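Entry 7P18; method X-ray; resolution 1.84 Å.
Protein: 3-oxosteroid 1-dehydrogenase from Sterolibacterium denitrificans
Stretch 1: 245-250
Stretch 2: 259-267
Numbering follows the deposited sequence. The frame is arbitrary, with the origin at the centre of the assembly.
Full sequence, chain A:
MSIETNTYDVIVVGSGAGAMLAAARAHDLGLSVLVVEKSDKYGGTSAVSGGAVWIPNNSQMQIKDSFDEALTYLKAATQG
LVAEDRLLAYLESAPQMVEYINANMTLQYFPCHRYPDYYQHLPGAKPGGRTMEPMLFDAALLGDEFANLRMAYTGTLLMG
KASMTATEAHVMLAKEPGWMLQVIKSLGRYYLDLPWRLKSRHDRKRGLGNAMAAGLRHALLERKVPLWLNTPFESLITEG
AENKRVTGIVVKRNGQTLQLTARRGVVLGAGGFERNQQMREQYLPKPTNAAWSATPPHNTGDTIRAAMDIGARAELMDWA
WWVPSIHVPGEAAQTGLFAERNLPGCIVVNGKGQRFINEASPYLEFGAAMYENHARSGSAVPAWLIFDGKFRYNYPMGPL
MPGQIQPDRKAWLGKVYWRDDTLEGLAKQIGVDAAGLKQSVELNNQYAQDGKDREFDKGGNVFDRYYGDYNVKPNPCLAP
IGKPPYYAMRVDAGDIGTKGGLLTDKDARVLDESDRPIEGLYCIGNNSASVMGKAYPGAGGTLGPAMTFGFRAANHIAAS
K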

ATOM      1  N   ARG A 245       0.683 -32.990  -3.540  1.00 38.94           N
ATOM      2  CA  ARG A 245       1.074 -32.067  -4.622  1.00 37.24           C
ATOM      3  C   ARG A 245      -0.217 -31.378  -5.043  1.00 31.61           C
ATOM      4  O   ARG A 245      -1.271 -32.018  -4.974  1.00 32.82           O
ATOM      5  N   VAL A 246      -0.126 -30.128  -5.471  1.00 30.18           N
ATOM      6  CA  VAL A 246      -1.312 -29.352  -5.910  1.00 31.20           C
ATOM      7  C   VAL A 246      -1.383 -29.481  -7.418  1.00 27.33           C
ATOM      8  O   VAL A 246      -0.365 -29.178  -8.093  1.00 31.37           O
ATOM      9  N   THR A 247      -2.542 -29.908  -7.929  1.00 27.17           N
ATOM     10  CA  THR A 247      -2.736 -30.222  -9.370  1.00 30.03           C
ATOM     11  C   THR A 247      -3.806 -29.320  -9.977  1.00 29.64           C
ATOM     12  O   THR A 247      -4.024 -29.402 -11.205  1.00 34.25           O
ATOM     13  N   GLY A 248      -4.448 -28.473  -9.156  1.00 29.29           N
ATOM     14  CA  GLY A 248      -5.502 -27.582  -9.651  1.00 29.29           C
ATOM     15  C   GLY A 248      -6.247 -26.868  -8.541  1.00 27.70           C
ATOM     16  O   GLY A 248      -5.824 -26.927  -7.381  1.00 29.70           O
ATOM     17  N   ILE A 249      -7.365 -26.237  -8.901  1.00 28.14           N
ATOM     18  CA  ILE A 249      -8.241 -25.536  -7.932  1.00 28.60           C
ATOM     19  C   ILE A 249      -9.699 -25.836  -8.275  1.00 33.30           C
ATOM     20  O   ILE A 249      -9.983 -26.127  -9.431  1.00 32.25           O
ATOM     21  N   VAL A 250     -10.566 -25.663  -7.290  1.00 30.66           N
ATOM     22  CA  VAL A 250     -12.039 -25.500  -7.497  1.00 32.94           C
ATOM     23  C   VAL A 250     -12.368 -24.009  -7.410  1.00 30.45           C
ATOM     24  O   VAL A 250     -11.984 -23.372  -6.402  1.00 29.74           O
ATOM     25  N   GLN A 259     -13.969 -27.525 -11.668  1.00 38.44           N
ATOM     26  CA  GLN A 259     -12.627 -28.091 -11.368  1.00 40.81           C
ATOM     27  C   GLN A 259     -11.688 -27.643 -12.465  1.00 36.06           C
ATOM     28  O   GLN A 259     -11.999 -27.869 -13.611  1.00 40.58           O
ATOM     29  N   LEU A 260     -10.572 -26.999 -12.102  1.00 34.94           N
ATOM     30  CA  LEU A 260      -9.572 -26.502 -13.068  1.00 34.64           C
ATOM     31  C   LEU A 260      -8.250 -27.218 -12.809  1.00 33.87           C
ATOM     32  O   LEU A 260      -7.878 -27.344 -11.649  1.00 33.42           O
ATOM     33  N   THR A 261      -7.576 -27.673 -13.857  1.00 32.78           N
ATOM     34  CA  THR A 261      -6.295 -28.401 -13.720  1.00 32.98           C
ATOM     35  C   THR A 261      -5.147 -27.460 -14.061  1.00 30.36           C
ATOM     36  O   THR A 261      -5.232 -26.783 -15.101  1.00 32.12           O
ATOM     37  N   ALA A 262      -4.111 -27.471 -13.218  1.00 31.86           N
ATOM     38  CA  ALA A 262      -2.834 -26.766 -13.466  1.00 33.40           C
ATOM     39  C   ALA A 262      -1.749 -27.825 -13.643  1.00 27.80           C
ATOM     40  O   ALA A 262      -1.422 -28.469 -12.657  1.00 30.12           O
ATOM     41  N   ARG A 263      -1.259 -28.003 -14.862  1.00 30.88           N
ATOM     42  CA  ARG A 263      -0.215 -29.021 -15.160  1.00 37.61           C
ATOM     43  C   ARG A 263       1.079 -28.697 -14.399  1.00 37.09           C
ATOM     44  O   ARG A 263       1.743 -29.640 -13.955  1.00 37.88           O
ATOM     45  N   ARG A 264       1.432 -27.410 -14.278  1.00 33.24           N
ATOM     46  CA  ARG A 264       2.782 -26.966 -13.830  1.00 31.88           C
ATOM     47  C   ARG A 264       2.701 -26.245 -12.481  1.00 35.15           C
ATOM     48  O   ARG A 264       3.584 -26.483 -11.639  1.00 32.30           O
ATOM     49  N   GLY A 265       1.691 -25.401 -12.249  1.00 33.76           N
ATOM     50  CA  GLY A 265       1.637 -24.718 -10.947  1.00 30.25           C
ATOM     51  C   GLY A 265       0.423 -23.844 -10.752  1.00 28.44           C
ATOM     52  O   GLY A 265      -0.159 -23.372 -11.731  1.00 27.66           O
ATOM     53  N   VAL A 266       0.090 -23.665  -9.483  1.00 28.26           N
ATOM     54  CA  VAL A 266      -0.946 -22.724  -8.990  1.00 27.12           C
ATOM     55  C   VAL A 266      -0.210 -21.630  -8.235  1.00 26.50           C
ATOM     56  O   VAL A 266       0.510 -21.977  -7.283  1.00 28.63           O
ATOM     57  N   VAL A 267      -0.442 -20.383  -8.627  1.00 26.11           N
ATOM     58  CA  VAL A 267       0.145 -19.206  -7.938  1.00 25.69           C
ATOM     59  C   VAL A 267      -0.967 -18.529  -7.136  1.00 25.32           C
ATOM     60  O   VAL A 267      -1.914 -18.013  -7.771  1.00 28.70           O
TER

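Side-chain packing between strand 245-250 and the stretch 259-267 of 3-oxosteroid 1-dehydrogenase. The first strand pairs antiparallel with the strand that includes Gln 259, Leu 260 and Thr 261, Gly 248 lying opposite Thr 261, Ile 249 opposite Leu 260 and Val 250 opposite Gln 259. Ile 249 and Leu 260 form the hydrogen-bonded pair, with Ile 249 N donating to Leu 260 O (3.0 Å) and Leu 260 N to Ile 249 O (2.9 Å). A third bond, from Ala 262 N to Thr 247 O (2.8 Å), extends the ladder. The chain then turns a corner at Arg 263 and Arg 264, so that Val 266 approaches the first strand from a different sheet or face.

The apolar contacts involve Ile 249 and Leu 260, which project to the same face of the sheet, and Ile 249 has the largest area covered by the other stretch. Its chi1 is p and chi2 t; CG1 of Ile 249 lies 4.1 Å from CB of Leu 260, while its CG2 lies 3.9 Å from CG1 of Val 266. Ile 249 thus touches residues from both sides of the corner. Leu 260 adopts m for chi1 and t for chi2. Val 246 and Val 266, both t, point toward the opposing stretch and meet at 3.7 Å between Val 246 CG1 and Val 266 CG2.

On the other face, Val 250 (t) and Gln 259 lie with Thr 261. Val 250 CG2 comes within 3.8 Å of Gln 259 NE2, a van der Waals contact at a more open part of the interface. Gln 259 has chi1 m but chi2 between wells, at -134°. Thr 261 (chi1 m) places CG2 3.6 Å from Thr 247 O. Opposite it, Gly 248 allows a close backbone approach: its CA is 4.2 Å from Thr 261 CA and makes a CA-H...O contact with Leu 260 O at 3.1 Å. An ideal CB on Gly 248 would fall 2.1 Å from Leu 260 O, a clash.

Among the polar groups, Thr 247 (p) points away, and its OG1 is hydrogen-bonded elsewhere in the structure; its contribution here is through the backbone, where Thr 247 O also receives a CA-H...O contact from Thr 261 CA at 3.5 Å. One water bridges the stretches where the direct ladder stops, donating to Val 246 O and to Ala 262 O, its oxygen 2.8 Å from each. Arg 263 and Arg 264, both m at chi1, point away and do not join the packing.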

ATOM      1  CB  ARG A 245       1.702 -32.858  -5.781  1.00 44.22           C
ATOM      2  CG  ARG A 245       1.984 -32.063  -7.045  1.00 52.18           C
ATOM      3  CD  ARG A 245       2.774 -32.890  -8.040  1.00 59.67           C
ATOM      4  NE  ARG A 245       2.017 -34.074  -8.411  1.00 66.41           N
ATOM      5  CZ  ARG A 245       1.436 -34.298  -9.591  1.00 69.45           C
ATOM      6  NH1 ARG A 245       1.507 -33.402 -10.568  1.00 74.91           N
ATOM      7  NH2 ARG A 245       0.785 -35.436  -9.789  1.00 63.86           N
ATOM      8  CB  VAL A 246      -1.226 -27.880  -5.461  1.00 27.88           C
ATOM      9  CG1 VAL A 246      -2.179 -27.011  -6.245  1.00 29.56           C
ATOM     10  CG2 VAL A 246      -1.487 -27.778  -3.979  1.00 25.88           C
ATOM     11  CB  THR A 247      -3.111 -31.700  -9.537  1.00 31.81           C
ATOM     12  OG1 THR A 247      -4.285 -31.929  -8.759  1.00 33.15           O
ATOM     13  CG2 THR A 247      -2.024 -32.613  -9.031  1.00 34.20           C
ATOM     14  CB  ILE A 249      -7.980 -24.020  -7.958  1.00 31.22           C
ATOM     15  CG1 ILE A 249      -8.334 -23.384  -9.302  1.00 29.71           C
ATOM     16  CG2 ILE A 249      -6.538 -23.735  -7.559  1.00 32.18           C
ATOM     17  CD1 ILE A 249      -8.299 -21.863  -9.321  1.00 30.46           C
ATOM     18  CB  VAL A 250     -12.832 -26.275  -6.436  1.00 33.30           C
ATOM     19  CG1 VAL A 250     -14.331 -26.179  -6.716  1.00 34.28           C
ATOM     20  CG2 VAL A 250     -12.355 -27.730  -6.327  1.00 36.32           C
ATOM     21  CB  GLN A 259     -12.613 -29.621 -11.261  1.00 46.46           C
ATOM     22  CG  GLN A 259     -13.554 -30.140 -10.188  1.00 54.67           C
ATOM     23  CD  GLN A 259     -12.901 -31.193  -9.328  1.00 62.21           C
ATOM     24  OE1 GLN A 259     -12.190 -32.073  -9.818  1.00 65.85           O
ATOM     25  NE2 GLN A 259     -13.111 -31.082  -8.025  1.00 60.91           N
ATOM     26  CB  LEU A 260      -9.426 -24.987 -12.877  1.00 35.17           C
ATOM     27  CG  LEU A 260     -10.677 -24.156 -13.164  1.00 33.06           C
ATOM     28  CD1 LEU A 260     -10.403 -22.684 -12.919  1.00 34.39           C
ATOM     29  CD2 LEU A 260     -11.132 -24.339 -14.603  1.00 36.26           C
ATOM     30  CB  THR A 261      -6.281 -29.665 -14.599  1.00 35.31           C
ATOM     31  OG1 THR A 261      -7.306 -30.520 -14.087  1.00 36.84           O
ATOM     32  CG2 THR A 261      -4.965 -30.404 -14.560  1.00 39.83           C
ATOM     33  CB  ALA A 262      -2.498 -25.835 -12.310  1.00 34.26           C
ATOM     34  CB  ARG A 263       0.116 -29.055 -16.648  1.00 39.45           C
ATOM     35  CG  ARG A 263      -1.079 -29.348 -17.541  1.00 44.19           C
ATOM     36  CD  ARG A 263      -0.621 -29.784 -18.910  1.00 46.78           C
ATOM     37  NE  ARG A 263      -1.710 -29.800 -19.880  1.00 46.76           N
ATOM     38  CZ  ARG A 263      -2.069 -28.781 -20.649  1.00 47.29           C
ATOM     39  NH1 ARG A 263      -1.475 -27.602 -20.555  1.00 50.41           N
ATOM     40  NH2 ARG A 263      -3.065 -28.941 -21.500  1.00 50.05           N
ATOM     41  CB  ARG A 264       3.429 -26.134 -14.933  1.00 34.42           C
ATOM     42  CG  ARG A 264       3.555 -26.889 -16.250  1.00 39.54           C
ATOM     43  CD  ARG A 264       4.677 -27.897 -16.167  1.00 43.62           C
ATOM     44  NE  ARG A 264       5.945 -27.190 -16.236  1.00 51.41           N
ATOM     45  CZ  ARG A 264       6.482 -26.705 -17.356  1.00 51.72           C
ATOM     46  NH1 ARG A 264       5.865 -26.855 -18.523  1.00 46.93           N
ATOM     47  NH2 ARG A 264       7.643 -26.061 -17.301  1.00 51.81           N
ATOM     48  CB  VAL A 266      -1.951 -23.436  -8.074  1.00 26.81           C
ATOM     49  CG1 VAL A 266      -2.872 -22.458  -7.356  1.00 25.06           C
ATOM     50  CG2 VAL A 266      -2.738 -24.491  -8.854  1.00 27.07           C
ATOM     51  CB  VAL A 267       0.788 -18.235  -8.927  1.00 27.17           C
ATOM     52  CG1 VAL A 267       1.413 -17.043  -8.205  1.00 24.60           C
ATOM     53  CG2 VAL A 267       1.800 -18.952  -9.803  1.00 27.84           C
TER
HETATM   54  O   HOH W   1       0.213 -27.836 -10.537  1.00 44.21           O